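Local coordinates for fiber protein (Snake adenovirus 1, PDB 4D0U), which probably forms the trimeric spikes at the capsid vertices, with its head domain, the part in this chain, attaching the virion to a host-cell receptor, at residues Ile44-Gln49 with Ala87-Glu92; Val54-Gln59 with Asp79-Pro84; Arg71-Tyr76 with Gly103-Ala108; Phe109-Gly114 with Ser130-Gly135. The protein carries 2 engineered substitutions. All coordinates share one frame; numbering follows the deposited sequence. Where two conformers were deposited one is given.

Contact 1: residues Ile44-Gln49 with Ala87-Glu92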
loop_
_atom_site.group_PDB
_atom_site.type_symbol
_atom_site.label_atom_id
_atom_site.label_comp_id
_atom_site.label_asym_id
_atom_site.label_seq_id
_atom_site.Cartn_x
_atom_site.Cartn_y
_atom_site.Cartn_z
ATOM N N ILE A 44 3.265 -14.514 8.165
ATOM C CA ILE A 44 3.413 -14.517 9.613
ATOM C C ILE A 44 3.242 -13.131 10.219
ATOM O O ILE A 44 3.422 -12.122 9.551
ATOM C CB ILE A 44 4.776 -15.071 10.046
ATOM C CG1 ILE A 44 5.915 -14.161 9.567
ATOM C CG2 ILE A 44 4.920 -16.539 9.603
ATOM C CD1 ILE A 44 7.306 -14.645 9.863
ATOM N N ALA A 45 2.925 -13.104 11.500
ATOM C CA ALA A 45 2.546 -11.871 12.138
ATOM C C ALA A 45 2.996 -11.936 13.579
ATOM O O ALA A 45 2.955 -13.007 14.215
ATOM C CB ALA A 45 1.036 -11.652 12.021
ATOM N N GLU A 46 3.465 -10.807 14.087
ATOM C CA GLU A 46 3.890 -10.715 15.466
ATOM C C GLU A 46 3.843 -9.291 15.977
ATOM O O GLU A 46 3.948 -8.344 15.203
ATOM C CB GLU A 46 5.266 -11.339 15.676
ATOM C CG GLU A 46 6.464 -10.642 15.100
ATOM C CD GLU A 46 7.728 -11.495 15.289
ATOM O OE1 GLU A 46 7.786 -12.546 14.609
ATOM O OE2 GLU A 46 8.633 -11.149 16.089
ATOM N N GLU A 47 3.719 -9.154 17.288
ATOM C CA GLU A 47 3.718 -7.851 17.931
ATOM C C GLU A 47 5.094 -7.630 18.538
ATOM O O GLU A 47 5.651 -8.536 19.174
ATOM C CB GLU A 47 2.651 -7.839 19.025
ATOM C CG GLU A 47 2.323 -6.460 19.565
ATOM C CD GLU A 47 1.375 -5.701 18.661
ATOM O OE1 GLU A 47 0.726 -6.337 17.800
ATOM O OE2 GLU A 47 1.281 -4.467 18.805
ATOM N N LEU A 48 5.641 -6.433 18.351
ATOM C CA LEU A 48 6.927 -6.065 18.945
ATOM C C LEU A 48 6.688 -4.876 19.863
ATOM O O LEU A 48 5.809 -4.047 19.601
ATOM C CB LEU A 48 7.948 -5.667 17.858
ATOM C CG LEU A 48 8.689 -6.775 17.102
ATOM C CD1 LEU A 48 7.769 -7.573 16.215
ATOM C CD2 LEU A 48 9.838 -6.260 16.266
ATOM N N GLN A 49 7.472 -4.771 20.933
ATOM C CA GLN A 49 7.297 -3.674 21.851
ATOM C C GLN A 49 8.657 -3.152 22.288
ATOM O O GLN A 49 9.549 -3.941 22.586
ATOM C CB GLN A 49 6.505 -4.166 23.056
ATOM C CG GLN A 49 5.979 -3.049 23.928
ATOM C CD GLN A 49 4.849 -3.507 24.837
ATOM O OE1 GLN A 49 4.682 -2.971 25.935
ATOM N NE2 GLN A 49 4.060 -4.486 24.383
ATOM N N ALA A 87 13.277 -3.142 19.163
ATOM C CA ALA A 87 12.555 -4.216 19.849
ATOM C C ALA A 87 13.053 -5.558 19.370
ATOM O O ALA A 87 13.447 -5.705 18.201
ATOM C CB ALA A 87 11.054 -4.108 19.604
ATOM N N PRO A 88 13.062 -6.557 20.269
ATOM C CA PRO A 88 13.446 -7.891 19.815
ATOM C C PRO A 88 12.408 -8.482 18.868
ATOM O O PRO A 88 11.204 -8.309 19.061
ATOM C CB PRO A 88 13.515 -8.720 21.105
ATOM C CG PRO A 88 12.980 -7.885 22.197
ATOM C CD PRO A 88 12.802 -6.478 21.723
ATOM N N ALA A 89 12.906 -9.190 17.863
ATOM C CA ALA A 89 12.084 -9.869 16.871
ATOM C C ALA A 89 12.339 -11.370 16.910
ATOM O O ALA A 89 13.446 -11.797 17.275
ATOM C CB ALA A 89 12.442 -9.325 15.495
ATOM N N SER A 90 11.334 -12.156 16.524
ATOM C CA SER A 90 11.504 -13.607 16.394
ATOM C C SER A 90 12.600 -13.991 15.408
ATOM O O SER A 90 12.974 -13.212 14.530
ATOM C CB SER A 90 10.199 -14.253 15.985
ATOM O OG SER A 90 9.927 -13.961 14.630
ATOM N N ALA A 91 13.118 -15.222 15.536
ATOM C CA ALA A 91 14.085 -15.719 14.571
ATOM C C ALA A 91 13.527 -15.702 13.138
ATOM O O ALA A 91 14.244 -15.340 12.206
ATOM C CB ALA A 91 14.541 -17.130 14.946
ATOM N N GLU A 92 12.256 -16.064 13.001
ATOM C CA GLU A 92 11.622 -16.157 11.698
ATOM C C GLU A 92 11.474 -14.754 11.091
ATOM O O GLU A 92 11.780 -14.566 9.904
ATOM C CB GLU A 92 10.261 -16.856 11.760
ATOM C CG GLU A 92 9.733 -17.185 10.373
ATOM C CD GLU A 92 8.556 -18.178 10.338
ATOM O OE1 GLU A 92 7.827 -18.336 11.355
ATOM O OE2 GLU A 92 8.351 -18.795 9.259
HETATM O O HOH W 1 8.983 -10.639 18.950
HETATM O O HOH W 2 9.298 -7.209 20.980
#

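Contact 2: residues Val54-Gln59 with Asp79-Pro84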
loop_
_atom_site.group_PDB
_atom_site.type_symbol
_atom_site.label_atom_id
_atom_site.label_comp_id
_atom_site.label_asym_id
_atom_site.label_seq_id
_atom_site.Cartn_x
_atom_site.Cartn_y
_atom_site.Cartn_z
ATOM N N VAL A 54 5.835 1.412 23.461
ATOM C CA VAL A 54 5.344 1.565 22.079
ATOM C C VAL A 54 5.221 0.168 21.475
ATOM O O VAL A 54 6.131 -0.640 21.584
ATOM C CB VAL A 54 6.284 2.449 21.206
ATOM C CG1 VAL A 54 5.810 2.482 19.757
ATOM C CG2 VAL A 54 6.420 3.875 21.756
ATOM N N SER A 55 4.088 -0.117 20.833
ATOM C CA SER A 55 3.930 -1.436 20.219
ATOM C C SER A 55 3.530 -1.355 18.768
ATOM O O SER A 55 2.735 -0.487 18.374
ATOM C CB SER A 55 2.998 -2.337 21.002
ATOM O OG SER A 55 1.697 -1.893 20.890
ATOM N N PHE A 56 4.119 -2.262 18.002
ATOM C CA PHE A 56 3.880 -2.409 16.570
ATOM C C PHE A 56 3.432 -3.821 16.297
ATOM O O PHE A 56 3.900 -4.764 16.932
ATOM C CB PHE A 56 5.176 -2.246 15.778
ATOM C CG PHE A 56 5.483 -0.841 15.369
ATOM C CD1 PHE A 56 6.006 0.070 16.291
ATOM C CD2 PHE A 56 5.289 -0.430 14.049
ATOM C CE1 PHE A 56 6.304 1.375 15.915
ATOM C CE2 PHE A 56 5.611 0.872 13.676
ATOM C CZ PHE A 56 6.109 1.774 14.605
ATOM N N ALA A 57 2.590 -3.972 15.289
ATOM C CA ALA A 57 2.353 -5.271 14.719
ATOM C C ALA A 57 3.003 -5.325 13.347
ATOM O O ALA A 57 2.880 -4.382 12.576
ATOM C CB ALA A 57 0.859 -5.487 14.597
ATOM N N PHE A 58 3.712 -6.414 13.058
ATOM C CA PHE A 58 4.308 -6.629 11.753
ATOM C C PHE A 58 3.740 -7.880 11.140
ATOM O O PHE A 58 3.486 -8.854 11.843
ATOM C CB PHE A 58 5.825 -6.747 11.868
ATOM C CG PHE A 58 6.493 -5.428 12.147
ATOM C CD1 PHE A 58 6.847 -4.591 11.096
ATOM C CD2 PHE A 58 6.698 -4.999 13.463
ATOM C CE1 PHE A 58 7.445 -3.355 11.338
ATOM C CE2 PHE A 58 7.294 -3.768 13.704
ATOM C CZ PHE A 58 7.645 -2.948 12.644
ATOM N N GLN A 59 3.544 -7.843 9.832
ATOM C CA GLN A 59 3.226 -9.055 9.047
ATOM C C GLN A 59 4.244 -9.208 7.957
ATOM O O GLN A 59 4.581 -8.235 7.281
ATOM C CB GLN A 59 1.818 -8.947 8.471
ATOM C CG GLN A 59 1.500 -9.992 7.405
ATOM C CD GLN A 59 0.247 -9.644 6.628
ATOM O OE1 GLN A 59 -0.300 -8.554 6.783
ATOM N NE2 GLN A 59 -0.211 -10.568 5.794
ATOM N N ASP A 79 0.480 3.973 18.029
ATOM C CA ASP A 79 1.279 4.872 18.850
ATOM C C ASP A 79 1.954 5.931 18.014
ATOM O O ASP A 79 2.005 5.840 16.783
ATOM C CB ASP A 79 2.300 4.059 19.652
ATOM C CG ASP A 79 1.628 3.123 20.654
ATOM O OD1 ASP A 79 0.555 3.488 21.186
ATOM O OD2 ASP A 79 2.146 2.018 20.904
ATOM N N GLY A 80 2.476 6.954 18.675
ATOM C CA GLY A 80 3.519 7.772 18.077
ATOM C C GLY A 80 4.918 7.262 18.342
ATOM O O GLY A 80 5.141 6.340 19.163
ATOM N N LEU A 81 5.873 7.868 17.656
ATOM C CA LEU A 81 7.281 7.522 17.809
ATOM C C LEU A 81 8.067 8.790 17.764
ATOM O O LEU A 81 7.971 9.561 16.808
ATOM C CB LEU A 81 7.781 6.663 16.649
ATOM C CG LEU A 81 7.894 5.169 16.740
ATOM C CD1 LEU A 81 8.522 4.697 15.433
ATOM C CD2 LEU A 81 8.718 4.721 17.943
ATOM N N THR A 82 8.890 8.985 18.777
ATOM C CA THR A 82 9.685 10.173 18.859
ATOM C C THR A 82 11.014 9.973 18.194
ATOM O O THR A 82 11.579 10.939 17.684
ATOM C CB THR A 82 9.872 10.634 20.322
ATOM O OG1 THR A 82 10.526 9.608 21.076
ATOM C CG2 THR A 82 8.519 10.908 20.952
ATOM N N GLY A 83 11.489 8.719 18.162
ATOM C CA GLY A 83 12.797 8.378 17.624
ATOM C C GLY A 83 12.747 6.929 17.187
ATOM O O GLY A 83 11.666 6.351 17.108
ATOM N N PRO A 84 13.907 6.340 16.874
ATOM C CA PRO A 84 13.931 4.969 16.380
ATOM C C PRO A 84 13.246 4.000 17.327
ATOM O O PRO A 84 13.328 4.141 18.566
ATOM C CB PRO A 84 15.436 4.652 16.292
ATOM C CG PRO A 84 16.038 5.990 16.014
ATOM C CD PRO A 84 15.257 6.951 16.863
HETATM O O HOH W 3 1.413 0.604 23.068
#

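Contact 3: residues Arg71-Tyr76 with Gly103-Ala108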
loop_
_atom_site.group_PDB
_atom_site.type_symbol
_atom_site.label_atom_id
_atom_site.label_comp_id
_atom_site.label_asym_id
_atom_site.label_seq_id
_atom_site.Cartn_x
_atom_site.Cartn_y
_atom_site.Cartn_z
ATOM N N ARG A 71 8.078 -10.224 -1.689
ATOM C CA ARG A 71 8.140 -10.289 -0.232
ATOM C C ARG A 71 7.712 -8.928 0.310
ATOM O O ARG A 71 8.285 -7.921 -0.070
ATOM C CB ARG A 71 9.539 -10.670 0.224
ATOM C CG ARG A 71 9.767 -12.169 0.057
ATOM C CD ARG A 71 11.207 -12.577 0.115
ATOM N NE ARG A 71 11.362 -13.909 -0.490
ATOM C CZ ARG A 71 12.410 -14.309 -1.206
ATOM N NH1 ARG A 71 13.446 -13.506 -1.423
ATOM N NH2 ARG A 71 12.422 -15.544 -1.704
ATOM N N THR A 72 6.691 -8.928 1.162
ATOM C CA THR A 72 6.137 -7.679 1.720
ATOM C C THR A 72 6.233 -7.651 3.239
ATOM O O THR A 72 5.859 -8.607 3.914
ATOM C CB THR A 72 4.645 -7.528 1.332
ATOM O OG1 THR A 72 4.529 -7.670 -0.089
ATOM C CG2 THR A 72 4.145 -6.131 1.728
ATOM N N LEU A 73 6.680 -6.517 3.784
ATOM C CA LEU A 73 6.537 -6.245 5.206
ATOM C C LEU A 73 5.419 -5.225 5.424
ATOM O O LEU A 73 5.473 -4.121 4.854
ATOM C CB LEU A 73 7.863 -5.661 5.720
ATOM C CG LEU A 73 7.886 -5.385 7.228
ATOM C CD1 LEU A 73 7.902 -6.697 8.025
ATOM C CD2 LEU A 73 9.072 -4.523 7.581
ATOM N N PHE A 74 4.431 -5.603 6.222
ATOM C CA PHE A 74 3.346 -4.701 6.633
ATOM C C PHE A 74 3.618 -4.275 8.063
ATOM O O PHE A 74 3.980 -5.109 8.897
ATOM C CB PHE A 74 2.012 -5.456 6.592
ATOM C CG PHE A 74 1.571 -5.865 5.216
ATOM C CD1 PHE A 74 0.821 -4.991 4.404
ATOM C CD2 PHE A 74 1.888 -7.143 4.734
ATOM C CE1 PHE A 74 0.394 -5.395 3.128
ATOM C CE2 PHE A 74 1.468 -7.539 3.464
ATOM C CZ PHE A 74 0.721 -6.673 2.675
ATOM N N ALA A 75 3.404 -3.001 8.386
ATOM C CA ALA A 75 3.659 -2.501 9.750
ATOM C C ALA A 75 2.494 -1.646 10.204
ATOM O O ALA A 75 1.975 -0.848 9.413
ATOM C CB ALA A 75 4.950 -1.685 9.769
ATOM N N TYR A 76 2.058 -1.821 11.458
ATOM C CA TYR A 76 0.976 -1.008 12.029
ATOM C C TYR A 76 1.313 -0.636 13.473
ATOM O O TYR A 76 1.749 -1.478 14.250
ATOM C CB TYR A 76 -0.356 -1.770 12.040
ATOM C CG TYR A 76 -1.376 -1.025 12.850
ATOM C CD1 TYR A 76 -1.982 0.123 12.342
ATOM C CD2 TYR A 76 -1.678 -1.428 14.162
ATOM C CE1 TYR A 76 -2.878 0.847 13.093
ATOM C CE2 TYR A 76 -2.586 -0.690 14.922
ATOM C CZ TYR A 76 -3.173 0.427 14.364
ATOM O OH TYR A 76 -4.068 1.185 15.087
ATOM N N GLY A 103 19.137 -4.859 2.311
ATOM C CA GLY A 103 19.480 -5.136 3.708
ATOM C C GLY A 103 18.608 -4.400 4.715
ATOM O O GLY A 103 18.857 -4.465 5.917
ATOM N N ARG A 104 17.558 -3.739 4.228
ATOM C CA ARG A 104 16.648 -2.980 5.117
ATOM C C ARG A 104 15.402 -2.641 4.300
ATOM O O ARG A 104 15.370 -2.884 3.084
ATOM C CB ARG A 104 17.316 -1.711 5.699
ATOM C CG ARG A 104 18.104 -0.796 4.749
ATOM C CD ARG A 104 17.252 -0.176 3.666
ATOM N NE ARG A 104 17.973 0.914 3.008
ATOM C CZ ARG A 104 17.602 1.468 1.867
ATOM N NH1 ARG A 104 16.510 1.042 1.225
ATOM N NH2 ARG A 104 18.334 2.446 1.366
ATOM N N TRP A 105 14.384 -2.110 4.967
ATOM C CA TRP A 105 13.054 -1.920 4.355
ATOM C C TRP A 105 12.661 -0.448 4.503
ATOM O O TRP A 105 12.245 -0.027 5.583
ATOM C CB TRP A 105 12.023 -2.789 5.059
ATOM C CG TRP A 105 12.386 -4.243 4.975
ATOM C CD1 TRP A 105 13.428 -4.879 5.648
ATOM C CD2 TRP A 105 11.745 -5.247 4.176
ATOM N NE1 TRP A 105 13.463 -6.214 5.274
ATOM C CE2 TRP A 105 12.455 -6.466 4.377
ATOM C CE3 TRP A 105 10.662 -5.237 3.282
ATOM C CZ2 TRP A 105 12.077 -7.670 3.741
ATOM C CZ3 TRP A 105 10.293 -6.432 2.636
ATOM C CH2 TRP A 105 11.005 -7.636 2.875
ATOM N N LEU A 106 12.750 0.285 3.400
ATOM C CA LEU A 106 12.224 1.656 3.310
ATOM C C LEU A 106 10.691 1.596 3.275
ATOM O O LEU A 106 10.104 0.869 2.450
ATOM C CB LEU A 106 12.759 2.296 2.030
ATOM C CG LEU A 106 12.269 3.696 1.716
ATOM C CD1 LEU A 106 12.738 4.698 2.772
ATOM C CD2 LEU A 106 12.790 4.138 0.339
ATOM N N ILE A 107 10.030 2.316 4.175
ATOM C CA ILE A 107 8.585 2.127 4.355
ATOM C C ILE A 107 7.894 3.472 4.552
ATOM O O ILE A 107 8.317 4.276 5.392
ATOM C CB ILE A 107 8.287 1.093 5.479
ATOM C CG1 ILE A 107 6.765 0.881 5.646
ATOM C CG2 ILE A 107 8.962 1.485 6.809
ATOM C CD1 ILE A 107 6.443 -0.406 6.418
ATOM N N ALA A 108 6.847 3.721 3.776
ATOM C CA ALA A 108 6.085 4.951 3.901
ATOM C C ALA A 108 4.912 4.774 4.836
ATOM O O ALA A 108 4.104 3.842 4.669
ATOM C CB ALA A 108 5.571 5.351 2.523
#

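Contact 4: residues Phe109-Gly114 with Ser130-Gly135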
loop_
_atom_site.group_PDB
_atom_site.type_symbol
_atom_site.label_atom_id
_atom_site.label_comp_id
_atom_site.label_asym_id
_atom_site.label_seq_id
_atom_site.Cartn_x
_atom_site.Cartn_y
_atom_site.Cartn_z
ATOM N N PHE A 109 4.802 5.691 5.798
ATOM C CA PHE A 109 3.619 5.820 6.620
ATOM C C PHE A 109 2.909 7.142 6.285
ATOM O O PHE A 109 3.426 7.948 5.528
ATOM C CB PHE A 109 4.032 5.826 8.105
ATOM C CG PHE A 109 4.632 4.532 8.568
ATOM C CD1 PHE A 109 3.818 3.422 8.819
ATOM C CD2 PHE A 109 6.020 4.444 8.739
ATOM C CE1 PHE A 109 4.359 2.214 9.245
ATOM C CE2 PHE A 109 6.571 3.237 9.157
ATOM C CZ PHE A 109 5.739 2.132 9.418
ATOM N N PRO A 110 1.684 7.330 6.811
ATOM C CA PRO A 110 0.974 8.536 6.373
ATOM C C PRO A 110 1.702 9.842 6.695
ATOM O O PRO A 110 1.617 10.767 5.895
ATOM C CB PRO A 110 -0.371 8.424 7.081
ATOM C CG PRO A 110 -0.588 6.933 7.106
ATOM C CD PRO A 110 0.778 6.378 7.476
ATOM N N LEU A 111 2.427 9.897 7.816
ATOM C CA LEU A 111 3.044 11.144 8.255
ATOM C C LEU A 111 4.559 11.150 8.159
ATOM O O LEU A 111 5.193 12.141 8.543
ATOM C CB LEU A 111 2.604 11.461 9.703
ATOM C CG LEU A 111 1.086 11.444 9.965
ATOM C CD1 LEU A 111 0.823 11.870 11.419
ATOM C CD2 LEU A 111 0.358 12.384 9.006
ATOM N N GLY A 112 5.172 10.115 7.610
ATOM C CA GLY A 112 6.641 10.143 7.518
ATOM C C GLY A 112 7.130 8.813 6.992
ATOM O O GLY A 112 6.314 7.964 6.611
ATOM N N THR A 113 8.445 8.635 7.017
ATOM C CA THR A 113 9.104 7.490 6.377
ATOM C C THR A 113 9.946 6.752 7.399
ATOM O O THR A 113 10.558 7.378 8.256
ATOM C CB THR A 113 10.048 7.974 5.273
ATOM O OG1 THR A 113 9.311 8.890 4.467
ATOM C CG2 THR A 113 10.439 6.799 4.406
ATOM N N GLY A 114 9.982 5.424 7.292
ATOM C CA GLY A 114 10.841 4.630 8.179
ATOM C C GLY A 114 11.814 3.780 7.392
ATOM O O GLY A 114 11.642 3.573 6.185
ATOM N N SER A 130 9.786 12.935 13.853
ATOM C CA SER A 130 8.933 12.454 14.906
ATOM C C SER A 130 7.492 12.298 14.401
ATOM O O SER A 130 7.007 13.148 13.619
ATOM C CB SER A 130 8.898 13.464 16.062
ATOM O OG SER A 130 8.110 12.957 17.128
ATOM N N LEU A 131 6.868 11.182 14.758
ATOM C CA LEU A 131 5.518 10.851 14.259
ATOM C C LEU A 131 4.512 10.899 15.403
ATOM O O LEU A 131 4.556 10.079 16.307
ATOM C CB LEU A 131 5.484 9.451 13.639
ATOM C CG LEU A 131 6.507 9.216 12.521
ATOM C CD1 LEU A 131 6.527 7.741 12.168
ATOM C CD2 LEU A 131 6.186 10.036 11.287
ATOM N N PRO A 132 3.603 11.864 15.361
ATOM C CA PRO A 132 2.629 11.833 16.467
ATOM C C PRO A 132 1.742 10.596 16.437
ATOM O O PRO A 132 1.195 10.208 17.476
ATOM C CB PRO A 132 1.794 13.094 16.249
ATOM C CG PRO A 132 2.185 13.655 14.920
ATOM C CD PRO A 132 3.442 12.997 14.425
ATOM N N GLU A 133 1.616 9.981 15.266
ATOM C CA GLU A 133 0.947 8.692 15.124
ATOM C C GLU A 133 1.590 8.005 13.928
ATOM O O GLU A 133 1.843 8.650 12.929
ATOM C CB GLU A 133 -0.532 8.881 14.877
ATOM C CG GLU A 133 -1.248 7.555 14.741
ATOM C CD GLU A 133 -2.746 7.712 14.699
ATOM O OE1 GLU A 133 -3.242 8.802 15.098
ATOM O OE2 GLU A 133 -3.435 6.752 14.321
ATOM N N VAL A 134 1.870 6.712 14.063
ATOM C CA VAL A 134 2.515 5.952 12.996
ATOM C C VAL A 134 1.519 5.506 11.925
ATOM O O VAL A 134 1.740 5.756 10.726
ATOM C CB VAL A 134 3.248 4.723 13.567
ATOM C CG1 VAL A 134 3.823 3.868 12.437
ATOM C CG2 VAL A 134 4.385 5.159 14.493
ATOM N N GLY A 135 0.428 4.870 12.326
ATOM C CA GLY A 135 -0.517 4.339 11.332
ATOM C C GLY A 135 0.032 3.073 10.687
ATOM O O GLY A 135 0.701 2.257 11.340
HETATM O O HOH W 4 2.559 8.262 10.155
#

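Contact 1: residues Ile44-Gln49 with Ala87-Glu92
Glu46 grips Ser90 with both carboxylate oxygens. Ser90 OG donates a hydrogen bond to Glu46 OE1, at 2.6 Å. OE2 takes the backbone amide of Ser90, N to OE2 2.9 Å, in a nearly straight bond of 172°. Each oxygen uses the syn lone pair, on the side of its twin, and the two bonds fix the rotation of the carboxylate. The chain gets there because CG sits between the backbone N and carbonyl carbon (chi1 70°) and then runs out extended. Ser90 OG in turn bonds the amide of Leu93, and the negative charge of Glu46 beside this helix start would probably be stabilised. A water ties OE2 to Pro88 O, and a second one links that carbonyl to Gln49 N.

On either side of this polar clasp aliphatic side chains make the packing. Ile44 keeps its longer branch outstretched (chi2 -177°), so that CD1 meets the aliphatic part of Glu92, CD1 to CG 3.5 Å, the two side chains passing at a slant. At the other end Leu48 turns its CG over Pro88 O at 3.5 Å, while its CB touches Ala87 CB at 3.9 Å and its CD2 reaches toward the methyl of Ala89. Ser90 is the N-cap of helix 91-98, held by a glutamate on strand 40-49, the outermost strand, within this chain, of the facing sheet of the fibre-head beta-sandwich.

Contact 2: residues Val54-Gln59 with Asp79-Pro84
Val54 and Phe56, at the start of strand 55-65, meet the loop Asp79-Pro84 at one end of the fibre-head beta-sandwich, where the chain leaves strand 68-77 for the opposite sheet. The tight part is apolar. Leu81 crosses Phe56 at about a right angle and sets CD1 at the ring's edge, near its plane, 3.9 Å from Phe56 CZ. Its other methyl, CD2, lies 4.1 Å from Val54 CG1. With CG1 anti to the backbone N (chi1 175°), Val54 can use that one methyl twice, since it also rests 3.8 Å from Asp79 CB as the two side chains slide past each other in opposite directions. Phe85, Met125 and Ile127 continue this packing into the sandwich.

The other side is looser and wetter. Ser55 CB points away from the loop, and OG stays 3.9 Å from Asp79 OD2. A water spans them, donating a hydrogen bond to Asp79 OD2 and taking a weak one from the hydroxyl, for which a weak bond to Glu47 is an alternative. The direct polar link is made by the backbone instead: Ser55 N donates to Asp79 OD2 at 2.9 Å, with a 169° angle, meeting the oxygen nearly end-on to its C-O bond.

Contact 3: residues Arg71-Tyr76 with Gly103-Ala108
The Trp105 indole carries Leu73 CB above one face, off-centre toward the rim. This CH-pi contact puts CB 4.2 Å from the centroid of the six-membered ring, and its closest ring atom is CE3, 3.7 Å from Leu73 CB. At the indole's edge, in its plane, Arg71 O approaches CZ3 at 3.7 Å. Phe96 meets the indole with its ring tilted by about 15°, His100 packs edge-to-face, and the indole NE1 is spoken for by the carbonyl of Leu97. The Phe74 ring, on the other side of its strand, has Thr72 CG2 over one face and makes a cation-pi contact with Lys70 of a neighbouring subunit.

Strands 68-77 and 105-109 belong to the two facing sheets of the beta-sandwich, and here their side chains meet across its interior without a hydrogen bond. The axes of the short pieces come within 9.1 Å and cross at -48°. Next along, Ile107 takes over from Trp105: its CG1 is anti to the backbone N (chi1 -179°) and the outstretched branch delivers CD1 to Ala75 CB at 3.9 Å. The same methyl lies 4.1 Å from Leu73 O. Arg71 sends its guanidinium the other way, to a salt bridge with Glu62 and a hydrogen bond with Tyr141.

Contact 4: residues Phe109-Gly114 with Ser130-Gly135
Phe109 and Val134 lie side by side and point the same way, where a beta-hairpin turn packs on the loop leading into strand 135-143. The hairpin joins strands 105-109 and 112-119 through Pro110 and Leu111, whose backbone angles are those of a type I turn. Phe109 N bonds Gly112 O, and the return bond from Gly112 N to Phe109 O is weak.

From CB outward, Phe109 changes partner. CB rests against Val134 O at 3.5 Å. CG is near both that carbonyl oxygen and the Val134 CG1 methyl, and so is CD1. CE1 has left the oxygen behind and meets CG1 at 3.6 Å, with CZ still grazing the methyl. Val134 CG1 therefore sits over the ring face in a CH-pi contact, 3.8 Å from the Phe109 centroid and 18° off the normal. It gets there by standing anti to the backbone N of Val134 (chi1 175°).

Pro110 CD also touches Val134 O, while its ring packs on Leu106 of a neighbouring subunit. Further round the turn Leu111 leans over the loop, its CD1 3.7 Å from Glu133 O and close to the Pro132 ring. Leu131 CD2 fits against the bare backbone of Gly112, 3.8 Å from its CA. Glu133 sends its carboxylate to Arg104 of a neighbouring subunit. One water bridges turn and loop: it accepts from Leu111 N and donates to Glu133 O at 2.9 Å and to Val134 O at 2.7 Å.

Overall arrangement
All four contacts lie in one beta-sandwich, and contact 3 joins its two sheets directly. Its centre is about 4 Å from that of the chain, whereas contact 4 is about 14 Å out, at one end. The strand segments 44-49, 54-59 and 71-76 of contacts 1, 2 and 3 are neighbours in one sheet: Leu48 N meets Phe56 O at 2.8 Å, and Ala57 N meets Tyr76 O at 2.8 Å. In the other sheet Ile107 O probably accepts a hydrogen bond from Gly114 N, at 2.8 Å. Contacts 2 and 4, centres about 9 Å apart, join through their loops, Leu81 O to Leu131 N 2.8 Å. Contacts 1 and 4 do not touch. Every contact also reaches a neighbouring subunit.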